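Local structure of YaeO (Vibrio cholerae serotype O1, 6JIE) at the interface of chains A and B. The protein inhibits Rho-dependent transcription termination by dissociating the Rho hexamer, and is a structural homologue of the RNA chaperone Hfq. Numbering follows the deposited sequence. Chains: chain A/B, YaeO.

The interface of chains A and B. Residues chain A 19, 31-33, 69; chain B 15-16.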
loop_
_atom_site.group_PDB
_atom_site.type_symbol
_atom_site.label_atom_id
_atom_site.label_comp_id
_atom_site.label_asym_id
_atom_site.label_seq_id
_atom_site.Cartn_x
_atom_site.Cartn_y
_atom_site.Cartn_z
ATOM N N PRO A 19 -0.860 3.979 2.918
ATOM C CA PRO A 19 -1.358 4.186 1.554
ATOM C C PRO A 19 -2.103 5.509 1.477
ATOM O O PRO A 19 -3.006 5.764 2.277
ATOM C CB PRO A 19 -2.298 2.998 1.336
ATOM C CG PRO A 19 -2.783 2.652 2.720
ATOM C CD PRO A 19 -1.606 2.933 3.632
ATOM N N TYR A 31 -1.471 8.018 -6.479
ATOM C CA TYR A 31 -1.806 7.045 -5.441
ATOM C C TYR A 31 -0.584 6.184 -5.130
ATOM O O TYR A 31 0.123 5.759 -6.044
ATOM C CB TYR A 31 -2.960 6.111 -5.893
ATOM C CG TYR A 31 -4.326 6.741 -6.154
ATOM C CD1 TYR A 31 -4.606 7.389 -7.349
ATOM C CD2 TYR A 31 -5.347 6.646 -5.215
ATOM C CE1 TYR A 31 -5.863 7.948 -7.585
ATOM C CE2 TYR A 31 -6.596 7.202 -5.443
ATOM C CZ TYR A 31 -6.849 7.848 -6.622
ATOM O OH TYR A 31 -8.096 8.391 -6.838
ATOM N N GLY A 32 -0.342 5.878 -3.859
ATOM C CA GLY A 32 0.679 4.887 -3.564
ATOM C C GLY A 32 0.932 4.796 -2.075
ATOM O O GLY A 32 0.086 5.180 -1.271
ATOM N N VAL A 33 2.117 4.299 -1.733
ATOM C CA VAL A 33 2.538 4.136 -0.351
ATOM C C VAL A 33 3.524 5.245 -0.010
ATOM O O VAL A 33 4.514 5.453 -0.728
ATOM C CB VAL A 33 3.158 2.748 -0.126
ATOM C CG1 VAL A 33 3.645 2.602 1.328
ATOM C CG2 VAL A 33 2.139 1.671 -0.497
ATOM N N LEU A 69 -5.894 6.101 2.131
ATOM C CA LEU A 69 -6.504 4.996 1.403
ATOM C C LEU A 69 -6.705 3.763 2.281
ATOM O O LEU A 69 -7.038 2.689 1.768
ATOM C CB LEU A 69 -5.671 4.628 0.169
ATOM C CG LEU A 69 -5.529 5.755 -0.856
ATOM C CD1 LEU A 69 -4.654 5.321 -2.021
ATOM C CD2 LEU A 69 -6.902 6.227 -1.338
ATOM N N LEU B 15 -3.922 -2.834 -2.494
ATOM C CA LEU B 15 -3.997 -1.452 -2.963
ATOM C C LEU B 15 -3.852 -1.365 -4.474
ATOM O O LEU B 15 -4.580 -0.618 -5.136
ATOM C CB LEU B 15 -2.897 -0.618 -2.299
ATOM C CG LEU B 15 -2.715 0.823 -2.772
ATOM C CD1 LEU B 15 -3.985 1.596 -2.509
ATOM C CD2 LEU B 15 -1.514 1.473 -2.091
ATOM N N PHE B 16 -2.901 -2.100 -5.026
ATOM C CA PHE B 16 -2.597 -2.065 -6.452
ATOM C C PHE B 16 -3.222 -3.227 -7.213
ATOM O O PHE B 16 -2.968 -3.376 -8.414
ATOM C CB PHE B 16 -1.088 -2.098 -6.661
ATOM C CG PHE B 16 -0.371 -0.904 -6.098
ATOM C CD1 PHE B 16 -0.817 0.383 -6.365
ATOM C CD2 PHE B 16 0.750 -1.064 -5.320
ATOM C CE1 PHE B 16 -0.147 1.493 -5.874
ATOM C CE2 PHE B 16 1.422 0.052 -4.813
ATOM C CZ PHE B 16 0.968 1.326 -5.092
#
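B:Leu15 pushes its isobutyl group against A:Leu69, A:Pro19 and A:Val33 in a small, wholly apolar patch that helps join the two YaeO copies of the deposited assembly. The contact is lopsided: a helix end meets strand and loop residues of the other copy, and the interface as a whole departs from exact two-fold symmetry. The pairing may belong to the crystal and need not persist in solution.

B:Leu15 is the last residue of helix 9-15 and hides 69 Å² of its surface, more than any other residue in the patch. Its CG is anti to the backbone N (chi1 174°), which carries the two methyl groups away from the helix end and toward chain A, where they take different partners. CD1 of B:Leu15 meets CD1 of A:Leu69 methyl to methyl at 3.8 Å, the two side chains crossing at about a right angle. Within chain A, the A:Tyr31 ring flanks this A:Leu69 methyl from the side, meeting it in plane with its edge.

The other methyl, CD2 of B:Leu15, points into the corner formed by A:Pro19, the first residue of strand 19-24, and A:Val33, the first of strand 33-39, touching them in two directions roughly at right angles. B:Leu15 CD2 lies 3.8 Å from the ring carbon CB of A:Pro19. The same B:Leu15 CD2 is 4.0 Å from CG2 of A:Val33. A:Val33 keeps CG1 anti to its backbone N (chi1 178°), leaving CG2 as the branch that reaches the leucine. On the chain B side, B:Leu15 CD2 also sits over one face of the B:Phe16 ring, offset toward the rim and 3.9 Å above its plane.

No nitrogen or oxygen is within bonding reach across this patch, so shape and burial of carbon do the work. B:Phe16 points the para end of its ring at the backbone of A:Gly32: B:Phe16 CZ stands 3.9 Å from A:Gly32 CA, which lies slightly to one side of the ring plane.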